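Local coordinates for protein beta-agarase B (Zobellia galactanivorans, PDB 4ATF) that cleaves the beta-1,4 linkages between beta-D-galactose and 3,6-anhydro-alpha-L-galactose in agarose, at random along the chain and with retention of anomeric configuration, at residues Val170-Pro175 against Lys232-Thr237; Gly81-Trp86 against Phe294-Ile299; Met27-Gln32 against Tyr302-Lys307; Ala153-Ser158 against Asn277-Thr282. The protein carries 1 engineered substitution. All coordinates share one frame; numbering follows the deposited sequence.

Interaction 1. Residues Val170-Pro175 against Lys232-Thr237; sequences VFIRDP and KHFTNT. With AAL (3,6-anhydro-alpha-L-galactopyranose), chain E; GAL (beta-D-galactopyranose), chain B.
The ring of Phe234 is met by Ile172 of strand 164-172. A type I turn from His233 to Asn236 has Phe234 and Thr235 as its central residues. CD1 of Ile172 lies over one face of the ring, displaced toward the rim, 3.7 Å from the centroid of the Phe234 ring and 24° off its normal: a CH-pi contact. CG1 of Ile172 is anti to the carbonyl carbon (chi1 -64°) and lies 3.8 Å from Phe234 CG. Val170 O meets the ring edge in plane, 3.5 Å from Phe234 CD2. Phe234 CB packs 3.9 Å from Val170 CG2. An alanine in place of Phe234 would probably leave Ile172 CD1 without the aromatic face it rests on and open a gap beside Ile172 and Val170 O where the ring had been. The backbones share no direct hydrogen bond; water 1 donates to Phe171 O at 2.7 Å and to Phe234 O at 3.1 Å. Next, Thr235 CG2 touches Val170 CG1 at 3.6 Å, while its OG1 is hydrogen-bonded to Asp230 and Gly250. The alternation of the strand sends Val170 and Ile172 to the loop and Phe171 to the substrate. There AAL O3 sits over the Phe171 ring, and Arg173 NH1 donates to it almost straight (2.9 Å, 174°). NH2 makes weak bonds to O4 of the same anhydrogalactose and to O4 and O5 of the adjoining galactose. Here the strand end and the residue after it form part of the substrate-cleft wall of this GH16 enzyme, the 232-237 loop packing on the side away from the sugar.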
# COMPACT_ATOMS: atom_id res chain seq x y z
N VAL A 170 11.65 5.04 -5.89
CA VAL A 170 12.35 4.52 -7.06
C VAL A 170 13.55 3.79 -6.52
O VAL A 170 14.13 4.23 -5.49
CB VAL A 170 12.66 5.60 -8.13
CG1 VAL A 170 11.34 6.08 -8.81
CG2 VAL A 170 13.43 6.76 -7.56
N PHE A 171 13.91 2.66 -7.13
CA PHE A 171 15.04 1.83 -6.58
C PHE A 171 16.11 1.58 -7.62
O PHE A 171 15.81 1.57 -8.82
CB PHE A 171 14.56 0.42 -6.14
CG PHE A 171 13.47 0.44 -5.10
CD1 PHE A 171 13.76 0.51 -3.73
CD2 PHE A 171 12.14 0.40 -5.53
CE1 PHE A 171 12.69 0.59 -2.78
CE2 PHE A 171 11.06 0.44 -4.61
CZ PHE A 171 11.33 0.53 -3.23
N ILE A 172 17.35 1.35 -7.16
CA ILE A 172 18.34 0.69 -7.98
C ILE A 172 18.45 -0.68 -7.29
O ILE A 172 18.53 -0.72 -6.04
CB ILE A 172 19.69 1.46 -8.01
CG1 ILE A 172 19.54 2.85 -8.66
CG2 ILE A 172 20.85 0.56 -8.66
CD1 ILE A 172 20.75 3.78 -8.38
N ARG A 173 18.45 -1.78 -8.05
CA ARG A 173 18.36 -3.09 -7.40
C ARG A 173 19.69 -3.67 -6.94
O ARG A 173 19.69 -4.27 -5.87
CB ARG A 173 17.61 -4.14 -8.25
CG ARG A 173 16.20 -3.76 -8.69
CD ARG A 173 15.28 -3.42 -7.53
NE ARG A 173 15.31 -4.38 -6.44
CZ ARG A 173 14.49 -4.30 -5.38
NH1 ARG A 173 13.58 -3.31 -5.32
NH2 ARG A 173 14.56 -5.16 -4.38
N ASP A 174 20.77 -3.48 -7.70
CA ASP A 174 22.05 -4.11 -7.37
C ASP A 174 23.18 -3.16 -7.73
O ASP A 174 23.39 -2.92 -8.89
CB ASP A 174 22.21 -5.48 -8.07
CG ASP A 174 21.60 -5.55 -9.45
OD1 ASP A 174 20.35 -5.54 -9.56
OD2 ASP A 174 22.34 -5.71 -10.45
N PRO A 175 23.85 -2.57 -6.72
CA PRO A 175 23.50 -2.68 -5.29
C PRO A 175 22.26 -1.88 -4.87
O PRO A 175 21.98 -0.83 -5.44
CB PRO A 175 24.71 -2.09 -4.56
CG PRO A 175 25.35 -1.18 -5.52
CD PRO A 175 25.12 -1.84 -6.91
N LYS A 232 17.68 11.99 -7.64
CA LYS A 232 18.96 11.28 -7.69
C LYS A 232 19.17 10.54 -9.03
O LYS A 232 20.12 9.77 -9.15
CB LYS A 232 19.06 10.26 -6.53
CG LYS A 232 18.99 10.87 -5.18
CD LYS A 232 19.25 9.78 -4.06
CE LYS A 232 19.22 10.33 -2.71
NZ LYS A 232 19.69 9.34 -1.65
N HIS A 233 18.24 10.71 -9.97
CA HIS A 233 18.31 10.10 -11.32
C HIS A 233 18.40 8.54 -11.20
O HIS A 233 19.10 7.87 -11.99
CB HIS A 233 19.49 10.63 -12.19
CG HIS A 233 19.43 12.10 -12.51
ND1 HIS A 233 19.79 12.59 -13.75
CD2 HIS A 233 19.08 13.18 -11.76
CE1 HIS A 233 19.70 13.91 -13.75
NE2 HIS A 233 19.26 14.29 -12.55
N PHE A 234 17.67 7.96 -10.25
CA PHE A 234 17.66 6.46 -10.17
C PHE A 234 16.90 5.89 -11.36
O PHE A 234 17.04 4.71 -11.68
CB PHE A 234 16.95 5.95 -8.92
CG PHE A 234 17.77 6.03 -7.68
CD1 PHE A 234 19.08 6.64 -7.68
CD2 PHE A 234 17.28 5.47 -6.49
CE1 PHE A 234 19.85 6.69 -6.47
CE2 PHE A 234 18.09 5.51 -5.27
CZ PHE A 234 19.32 6.12 -5.26
N THR A 235 16.10 6.73 -12.01
CA THR A 235 15.38 6.26 -13.20
C THR A 235 16.07 6.51 -14.54
O THR A 235 15.44 6.33 -15.59
CB THR A 235 13.89 6.77 -13.23
OG1 THR A 235 13.82 8.18 -13.54
CG2 THR A 235 13.13 6.41 -11.90
N ASN A 236 17.35 6.94 -14.53
CA ASN A 236 18.08 7.10 -15.80
C ASN A 236 18.01 5.73 -16.56
O ASN A 236 18.22 4.64 -15.91
CB ASN A 236 19.59 7.37 -15.57
CG ASN A 236 19.93 8.85 -15.45
OD1 ASN A 236 19.11 9.71 -15.74
ND2 ASN A 236 21.18 9.14 -15.10
N THR A 237 17.79 5.74 -17.87
CA THR A 237 17.90 4.50 -18.64
C THR A 237 19.41 4.10 -18.80
O THR A 237 19.73 2.93 -18.89
CB THR A 237 17.21 4.61 -20.03
OG1 THR A 237 17.82 5.66 -20.75
CG2 THR A 237 15.72 4.97 -19.95
C1 AAL E . 9.88 -2.51 -1.07
C2 AAL E . 11.34 -2.93 -0.73
C3 AAL E . 11.89 -3.79 -1.91
C4 AAL E . 11.07 -4.96 -2.30
C5 AAL E . 9.79 -4.29 -2.74
C6 AAL E . 10.39 -3.27 -3.75
O2 AAL E . 11.35 -3.69 0.48
O3 AAL E . 11.72 -3.03 -3.17
O4 AAL E . 11.53 -5.85 -3.28
O5 AAL E . 9.08 -3.60 -1.68
C1 GAL B . 11.98 -7.11 -2.80
C2 GAL B . 12.21 -7.90 -4.10
C3 GAL B . 12.88 -9.26 -3.79
C4 GAL B . 14.13 -9.07 -2.91
C5 GAL B . 13.80 -8.20 -1.67
C6 GAL B . 15.10 -8.10 -0.90
O2 GAL B . 11.01 -8.07 -4.88
O3 GAL B . 13.32 -9.79 -5.02
O4 GAL B . 15.06 -8.28 -3.63
O5 GAL B . 13.23 -6.92 -2.09
O6 GAL B . 14.64 -7.47 0.25
O HOH W 1 14.72 2.86 -10.94

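Interaction 2. Residues Gly81-Trp86 against Phe294-Ile299; sequences GELKMW and FGVDWI. With NA (sodium ion), chain I.
Gly81 O and Asp297 OD1 come within 3.4 Å because both bind one sodium ion. Gly81 O is 2.2 Å from the sodium and Asp297 OD1 2.4 Å. CG of Asp297 is anti to the backbone N (chi1 -175°), which puts the carboxylate carbon on the side of its own carbonyl; its O and OD1 both bind the ion. Water 2, Asn37 and Glu39 complete the site, while Asp297 OD2 makes a salt bridge to Arg116. A classic beta bulge sets Asp297 and Trp298 together opposite Arg116. Gly81 has a positive phi of 90°, where a CB would press on the preceding carbonyl oxygen. Beyond the metal the backbones form an antiparallel ladder of the GH16 beta-jelly roll. Leu83 and Val296 are a hydrogen-bonded pair, Val296 N reaching Leu83 O at 2.7 Å; in the next, Phe294 N reaches Met85 O at 2.9 Å, while the return bond, Met85 N to Phe294 O, is weak. Gly295 CA makes a CA-H...O contact to Leu83 O at 3.3 Å. A CB on Gly295 would collide with Glu82 OE1. Apolar contacts gather on the face of Leu83, Met85, Phe294 and Val296, with Leu83 CB 4.1 Å from Val296 CB and Met85 SD at the Phe294 ring edge.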
# COMPACT_ATOMS: atom_id res chain seq x y z
N GLY A 81 -18.44 -9.45 2.54
CA GLY A 81 -18.32 -8.20 1.79
C GLY A 81 -16.95 -7.52 1.75
O GLY A 81 -16.82 -6.44 1.14
N GLU A 82 -15.92 -8.13 2.38
CA GLU A 82 -14.59 -7.53 2.40
C GLU A 82 -13.51 -8.53 2.05
O GLU A 82 -13.60 -9.68 2.42
CB GLU A 82 -14.24 -7.01 3.83
CG GLU A 82 -15.19 -6.03 4.39
CD GLU A 82 -14.94 -5.75 5.84
OE1 GLU A 82 -13.79 -5.83 6.37
OE2 GLU A 82 -15.91 -5.40 6.46
N LEU A 83 -12.44 -8.05 1.43
CA LEU A 83 -11.15 -8.71 1.45
C LEU A 83 -10.61 -8.55 2.87
O LEU A 83 -10.59 -7.41 3.39
CB LEU A 83 -10.18 -8.01 0.44
CG LEU A 83 -8.67 -8.40 0.48
CD1 LEU A 83 -8.46 -9.94 0.14
CD2 LEU A 83 -7.88 -7.53 -0.44
N LYS A 84 -10.20 -9.66 3.49
CA LYS A 84 -9.58 -9.65 4.80
C LYS A 84 -8.24 -10.43 4.84
O LYS A 84 -8.04 -11.34 4.07
CB LYS A 84 -10.56 -10.20 5.83
CG LYS A 84 -11.87 -9.35 5.93
CD LYS A 84 -12.75 -10.04 6.94
CE LYS A 84 -14.18 -9.50 6.89
NZ LYS A 84 -15.03 -9.96 8.04
N MET A 85 -7.35 -10.08 5.76
CA MET A 85 -6.00 -10.59 5.80
C MET A 85 -5.68 -10.50 7.30
O MET A 85 -5.91 -9.44 7.91
CB MET A 85 -5.14 -9.54 5.04
CG MET A 85 -4.27 -10.05 4.08
SD MET A 85 -3.77 -8.50 3.29
CE MET A 85 -4.93 -8.68 1.93
N TRP A 86 -5.13 -11.54 7.92
CA TRP A 86 -4.80 -11.44 9.35
C TRP A 86 -3.42 -11.97 9.66
O TRP A 86 -2.77 -12.55 8.78
CB TRP A 86 -5.88 -12.11 10.25
CG TRP A 86 -5.86 -13.61 10.44
CD1 TRP A 86 -5.62 -14.26 11.62
CD2 TRP A 86 -6.18 -14.63 9.48
NE1 TRP A 86 -5.73 -15.62 11.46
CE2 TRP A 86 -6.07 -15.89 10.16
CE3 TRP A 86 -6.52 -14.62 8.13
CZ2 TRP A 86 -6.30 -17.12 9.53
CZ3 TRP A 86 -6.76 -15.86 7.48
CH2 TRP A 86 -6.67 -17.09 8.20
N PHE A 294 -6.89 -6.78 8.61
CA PHE A 294 -6.96 -5.63 7.70
C PHE A 294 -8.12 -5.93 6.75
O PHE A 294 -8.18 -7.05 6.19
CB PHE A 294 -5.61 -5.52 6.96
CG PHE A 294 -5.54 -4.38 5.97
CD1 PHE A 294 -6.22 -3.15 6.21
CD2 PHE A 294 -4.84 -4.54 4.78
CE1 PHE A 294 -6.17 -2.09 5.25
CE2 PHE A 294 -4.73 -3.50 3.85
CZ PHE A 294 -5.40 -2.25 4.07
N GLY A 295 -9.07 -5.00 6.63
CA GLY A 295 -10.28 -5.23 5.80
C GLY A 295 -10.33 -4.20 4.69
O GLY A 295 -10.05 -3.00 4.93
N VAL A 296 -10.63 -4.68 3.48
CA VAL A 296 -10.76 -3.80 2.32
C VAL A 296 -12.16 -4.04 1.77
O VAL A 296 -12.47 -5.15 1.36
CB VAL A 296 -9.67 -4.06 1.21
CG1 VAL A 296 -9.95 -3.23 -0.05
CG2 VAL A 296 -8.30 -3.71 1.76
N ASP A 297 -13.02 -3.03 1.82
CA ASP A 297 -14.40 -3.16 1.31
C ASP A 297 -14.37 -3.22 -0.24
O ASP A 297 -15.06 -4.04 -0.86
CB ASP A 297 -15.24 -1.96 1.82
CG ASP A 297 -16.72 -2.05 1.44
OD1 ASP A 297 -17.17 -3.11 0.97
OD2 ASP A 297 -17.45 -1.03 1.62
N TRP A 298 -13.56 -2.36 -0.86
CA TRP A 298 -13.44 -2.38 -2.34
C TRP A 298 -12.23 -1.61 -2.83
O TRP A 298 -11.62 -0.83 -2.09
CB TRP A 298 -14.73 -1.88 -3.06
CG TRP A 298 -15.42 -0.57 -2.51
CD1 TRP A 298 -16.63 -0.47 -1.80
CD2 TRP A 298 -14.96 0.79 -2.71
NE1 TRP A 298 -16.93 0.90 -1.56
CE2 TRP A 298 -15.93 1.67 -2.10
CE3 TRP A 298 -13.83 1.34 -3.33
CZ2 TRP A 298 -15.78 3.08 -2.12
CZ3 TRP A 298 -13.66 2.73 -3.33
CH2 TRP A 298 -14.65 3.59 -2.73
N ILE A 299 -11.87 -1.86 -4.08
CA ILE A 299 -10.83 -1.14 -4.75
C ILE A 299 -11.34 -0.85 -6.16
O ILE A 299 -11.80 -1.78 -6.88
CB ILE A 299 -9.45 -1.87 -4.70
CG1 ILE A 299 -8.35 -0.95 -5.35
CG2 ILE A 299 -9.55 -3.27 -5.32
CD1 ILE A 299 -6.93 -1.45 -5.02
NA NA I . -17.17 -4.99 -0.46
O HOH W 2 -19.25 -4.06 -1.19

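Interaction 3. Residues Met27-Gln32 against Tyr302-Lys307; sequences MKWEFQ and YKPVEK
Tyr302 and Phe31 face each other as a non-hydrogen-bonded pair in the antiparallel ladder joining strand 27-31 to the last jelly-roll strand, 293-306. The edge of the Phe31 ring points toward the face of Tyr302 in an offset edge-to-face pair, centroids 5.7 Å apart and planes at 68°. On the same face Trp29 meets both Tyr302 and Pro304: Trp29 CE3 is 3.7 Å from Tyr302 CB, and Pro304 CD is 3.6 Å from Trp29 CZ3. Proline suits this position, since its nitrogen is not needed for a bond to strand 27-31. Met27, bent at chi2 (-79°) and chi3 (-80°), brings SD to 3.6 Å from Glu306 N and CE near Pro304. The bonds fall on Lys28 with Val305 and Glu30 with Lys303, as from Lys28 N to Val305 O at 2.8 Å. On the other face, that of Lys28, Glu30 and Lys303, Val305 sets CG2 on Lys28 CG and CG1 on Glu30 CB, so that one branched side chain packs on two charged stems. Gln32 lays its amide against the Lys303 stem, CD 3.6 Å from Lys303 CG, and NE2 donates to two acceptors in its amide plane, the anti lone pair of Glu30 OE1 at 3.0 Å and Glu30 O at 2.9 Å. An alanine in place of Gln32 would probably expose the Lys303 stem and leave Glu30 OE1 and O without this donor. Farther out, Trp29 NE1 is held by Ala21 O, Tyr302 OH by Lys15 O and Lys303 NZ by Val108 O. Glu30 O takes Lys303 N on the face of its carbonyl plane opposite Gln32 NE2.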
# COMPACT_ATOMS: atom_id res chain seq x y z
N MET A 27 -13.31 15.19 -20.99
CA MET A 27 -13.02 13.81 -20.58
C MET A 27 -13.94 13.32 -19.48
O MET A 27 -14.51 14.15 -18.76
CB MET A 27 -11.57 13.66 -20.14
CG MET A 27 -10.53 14.25 -21.16
SD MET A 27 -10.27 13.11 -22.49
CE MET A 27 -9.14 12.00 -21.68
N LYS A 28 -14.06 12.01 -19.34
CA LYS A 28 -14.83 11.41 -18.26
C LYS A 28 -14.03 10.25 -17.67
O LYS A 28 -13.09 9.74 -18.31
CB LYS A 28 -16.24 10.98 -18.73
CG LYS A 28 -16.23 9.78 -19.68
CD LYS A 28 -17.65 9.40 -20.27
CE LYS A 28 -17.46 8.34 -21.38
NZ LYS A 28 -18.72 7.74 -21.83
N TRP A 29 -14.40 9.83 -16.47
CA TRP A 29 -13.74 8.64 -15.84
C TRP A 29 -14.49 7.36 -16.23
O TRP A 29 -15.75 7.23 -16.01
CB TRP A 29 -13.69 8.77 -14.30
CG TRP A 29 -12.81 9.86 -13.84
CD1 TRP A 29 -13.18 11.15 -13.42
CD2 TRP A 29 -11.39 9.85 -13.88
NE1 TRP A 29 -12.04 11.87 -13.09
CE2 TRP A 29 -10.93 11.10 -13.39
CE3 TRP A 29 -10.45 8.85 -14.25
CZ2 TRP A 29 -9.55 11.41 -13.26
CZ3 TRP A 29 -9.08 9.13 -14.11
CH2 TRP A 29 -8.65 10.42 -13.59
N GLU A 30 -13.74 6.40 -16.77
CA GLU A 30 -14.30 5.11 -17.23
C GLU A 30 -13.90 4.01 -16.25
O GLU A 30 -12.71 3.75 -16.05
CB GLU A 30 -13.77 4.77 -18.62
CG GLU A 30 -14.37 3.41 -19.23
CD GLU A 30 -13.55 3.00 -20.46
OE1 GLU A 30 -12.45 2.36 -20.36
OE2 GLU A 30 -13.99 3.43 -21.53
N PHE A 31 -14.91 3.36 -15.67
CA PHE A 31 -14.74 2.27 -14.68
C PHE A 31 -14.08 1.06 -15.37
O PHE A 31 -14.52 0.63 -16.46
CB PHE A 31 -16.12 1.92 -14.15
CG PHE A 31 -16.14 0.76 -13.15
CD1 PHE A 31 -15.79 0.95 -11.81
CD2 PHE A 31 -16.51 -0.51 -13.58
CE1 PHE A 31 -15.79 -0.12 -10.88
CE2 PHE A 31 -16.50 -1.64 -12.61
CZ PHE A 31 -16.16 -1.40 -11.29
N GLN A 32 -13.05 0.53 -14.73
CA GLN A 32 -12.29 -0.62 -15.20
C GLN A 32 -12.80 -1.86 -14.51
O GLN A 32 -13.01 -1.88 -13.30
CB GLN A 32 -10.76 -0.43 -14.95
CG GLN A 32 -10.18 0.85 -15.65
CD GLN A 32 -10.39 0.86 -17.16
OE1 GLN A 32 -9.78 0.11 -17.86
NE2 GLN A 32 -11.22 1.79 -17.66
N TYR A 302 -10.18 3.68 -12.37
CA TYR A 302 -10.80 4.42 -13.49
C TYR A 302 -9.73 4.96 -14.42
O TYR A 302 -8.62 5.33 -13.98
CB TYR A 302 -11.64 5.61 -12.98
CG TYR A 302 -12.83 5.23 -12.18
CD1 TYR A 302 -12.71 4.86 -10.83
CD2 TYR A 302 -14.10 5.23 -12.77
CE1 TYR A 302 -13.81 4.48 -10.09
CE2 TYR A 302 -15.25 4.86 -12.02
CZ TYR A 302 -15.08 4.51 -10.68
OH TYR A 302 -16.20 4.15 -9.94
N LYS A 303 -10.05 5.04 -15.72
CA LYS A 303 -9.15 5.65 -16.73
C LYS A 303 -9.88 6.83 -17.35
O LYS A 303 -11.10 6.76 -17.55
CB LYS A 303 -8.77 4.59 -17.82
CG LYS A 303 -7.87 3.41 -17.14
CD LYS A 303 -6.66 2.95 -17.99
CE LYS A 303 -5.72 4.02 -18.06
NZ LYS A 303 -4.32 3.71 -18.06
N PRO A 304 -9.18 7.94 -17.61
CA PRO A 304 -9.85 9.08 -18.28
C PRO A 304 -10.01 8.83 -19.77
O PRO A 304 -9.01 8.44 -20.43
CB PRO A 304 -8.90 10.24 -18.03
CG PRO A 304 -7.51 9.59 -17.83
CD PRO A 304 -7.75 8.17 -17.32
N VAL A 305 -11.23 9.02 -20.32
CA VAL A 305 -11.50 8.85 -21.76
C VAL A 305 -12.25 10.06 -22.32
O VAL A 305 -12.88 10.82 -21.57
CB VAL A 305 -12.27 7.53 -22.04
CG1 VAL A 305 -11.54 6.32 -21.33
CG2 VAL A 305 -13.63 7.58 -21.46
N GLU A 306 -12.18 10.25 -23.65
CA GLU A 306 -12.92 11.33 -24.28
C GLU A 306 -14.42 11.08 -24.13
O GLU A 306 -14.89 9.96 -24.15
CB GLU A 306 -12.54 11.38 -25.77
CG GLU A 306 -12.66 12.73 -26.40
CD GLU A 306 -12.15 12.74 -27.83
OE1 GLU A 306 -11.34 11.85 -28.20
OE2 GLU A 306 -12.56 13.62 -28.60
N LYS A 307 -15.20 12.13 -23.92
CA LYS A 307 -16.65 12.01 -24.04
C LYS A 307 -17.14 11.81 -25.50
O LYS A 307 -16.39 12.11 -26.43
CB LYS A 307 -17.32 13.24 -23.43
CG LYS A 307 -17.15 13.35 -21.91
CD LYS A 307 -17.13 14.82 -21.50
CE LYS A 307 -17.49 15.06 -20.04
NZ LYS A 307 -18.95 15.41 -19.87

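Interaction 4. Residues Ala153-Ser158 against Asn277-Thr282; sequences AGKDHS and NTYTPT
Three residues of 153-158, from the turn of a hairpin to the helix cap after it, gather on Tyr279, yet no backbone hydrogen bond joins the two segments. Ala153 N lies 3.2 Å from Thr278 O, but the angle is poor: Ser150 OG takes the amide and Ser152 OG the carbonyl. The hairpin pairs strands 149-150 and 155-156, with a G1 beta bulge in which Gly154 and Lys155 face Ser150; the positive phi of Gly154 suits the residue. The edge of the His157 ring is directed at the face of Tyr279, an offset edge-to-face pair with centroids 5.4 Å apart and planes at 66°. The small Ala153 brings its CB to 3.6 Å from Tyr279 CE1. Lys155 crosses the tyrosine at about a right angle, its CD at the ring edge and 3.3 Å from Tyr279 OH; the chain bends at chi3 (79°), which sets CE, and NZ makes a weak hydrogen bond to that hydroxyl. Tyr279 also lines the glycan pocket, so these neighbours probably limit the rotation of its ring. His157 is at the N-cap of helix 158-161, and Asp156 before it opens an Asx turn, OD1 accepting from Ser158 N at 2.9 Å and from Ser158 OG.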
# COMPACT_ATOMS: atom_id res chain seq x y z
N ALA A 153 6.79 -1.55 22.63
CA ALA A 153 7.51 -0.34 23.06
C ALA A 153 7.07 0.16 24.44
O ALA A 153 7.78 0.99 25.04
CB ALA A 153 7.35 0.78 22.02
N GLY A 154 5.93 -0.34 24.96
CA GLY A 154 5.40 0.15 26.25
C GLY A 154 4.95 1.62 26.09
O GLY A 154 5.22 2.44 26.96
N LYS A 155 4.29 1.94 24.96
CA LYS A 155 3.88 3.36 24.74
C LYS A 155 2.59 3.57 23.96
O LYS A 155 2.23 2.79 23.08
CB LYS A 155 5.05 4.28 24.21
CG LYS A 155 5.81 3.83 23.00
CD LYS A 155 6.67 4.93 22.29
CE LYS A 155 7.98 5.22 22.96
NZ LYS A 155 8.84 6.09 22.14
N ASP A 156 1.91 4.66 24.29
CA ASP A 156 0.86 5.24 23.45
C ASP A 156 1.38 5.36 22.02
O ASP A 156 2.52 5.85 21.81
CB ASP A 156 0.48 6.60 24.05
CG ASP A 156 -0.66 7.29 23.33
OD1 ASP A 156 -0.71 7.28 22.16
OD2 ASP A 156 -1.48 7.96 23.98
N HIS A 157 0.60 4.91 21.01
CA HIS A 157 1.11 4.78 19.63
C HIS A 157 0.40 5.85 18.73
O HIS A 157 0.39 5.76 17.52
CB HIS A 157 1.04 3.26 19.22
CG HIS A 157 1.51 2.93 17.83
ND1 HIS A 157 2.82 2.59 17.52
CD2 HIS A 157 0.81 2.78 16.69
CE1 HIS A 157 2.90 2.28 16.24
NE2 HIS A 157 1.70 2.39 15.72
N SER A 158 -0.14 6.90 19.36
CA SER A 158 -1.00 7.82 18.63
C SER A 158 -0.13 8.68 17.67
O SER A 158 -0.64 9.29 16.70
CB SER A 158 -1.89 8.63 19.63
OG SER A 158 -1.06 9.55 20.31
N ASN A 277 11.74 2.10 20.90
CA ASN A 277 11.44 2.49 19.52
C ASN A 277 11.11 1.20 18.74
O ASN A 277 11.16 1.20 17.49
CB ASN A 277 12.66 3.14 18.78
CG ASN A 277 13.09 4.47 19.36
OD1 ASN A 277 14.27 4.68 19.61
ND2 ASN A 277 12.14 5.36 19.59
N THR A 278 10.83 0.11 19.48
CA THR A 278 10.55 -1.20 18.85
C THR A 278 9.05 -1.45 18.80
O THR A 278 8.39 -1.56 19.85
CB THR A 278 11.24 -2.35 19.62
OG1 THR A 278 12.64 -2.10 19.58
CG2 THR A 278 10.98 -3.68 18.96
N TYR A 279 8.51 -1.43 17.60
CA TYR A 279 7.01 -1.48 17.40
C TYR A 279 6.64 -2.71 16.58
O TYR A 279 6.64 -2.68 15.32
CB TYR A 279 6.51 -0.25 16.66
CG TYR A 279 6.88 1.08 17.32
CD1 TYR A 279 6.23 1.50 18.50
CD2 TYR A 279 7.84 1.94 16.74
CE1 TYR A 279 6.53 2.72 19.11
CE2 TYR A 279 8.16 3.20 17.34
CZ TYR A 279 7.48 3.57 18.53
OH TYR A 279 7.72 4.78 19.20
N THR A 280 6.27 -3.78 17.27
CA THR A 280 5.90 -5.02 16.58
C THR A 280 4.97 -5.81 17.56
O THR A 280 5.11 -5.65 18.79
CB THR A 280 7.20 -5.84 16.22
OG1 THR A 280 6.88 -6.97 15.39
CG2 THR A 280 7.97 -6.27 17.52
N PRO A 281 4.01 -6.60 17.03
CA PRO A 281 3.03 -7.22 17.95
C PRO A 281 3.68 -8.20 18.92
O PRO A 281 4.60 -8.95 18.56
CB PRO A 281 2.09 -7.99 17.00
CG PRO A 281 2.24 -7.34 15.66
CD PRO A 281 3.70 -6.87 15.61
N THR A 282 3.25 -8.17 20.17
CA THR A 282 3.64 -9.21 21.13
C THR A 282 2.65 -10.39 20.95
O THR A 282 1.62 -10.23 20.26
CB THR A 282 3.49 -8.69 22.59
OG1 THR A 282 2.12 -8.34 22.79
CG2 THR A 282 4.39 -7.41 22.85

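Interactions 1 and 4 both border bound sugar although their centres are 33 Å apart: Arg173 in 170-175 binds sugar directly, and the Tyr279 side chain comes to about 4 Å from a bound galactose. Interactions 2 and 3 share strand 293-306, whose two ends pair with 82-89 and 27-31; their centres are 26 Å apart. The Phe294 side chain of interaction 2 is about 9 Å from a galactose and from that of Asp143, an engineered residue at the position assigned by similarity to the proton donor. Its sodium ion lies about 11 Å from the Phe31 side chain of interaction 3, which sits away from the cleft and 44 Å, centre to centre, from interaction 4.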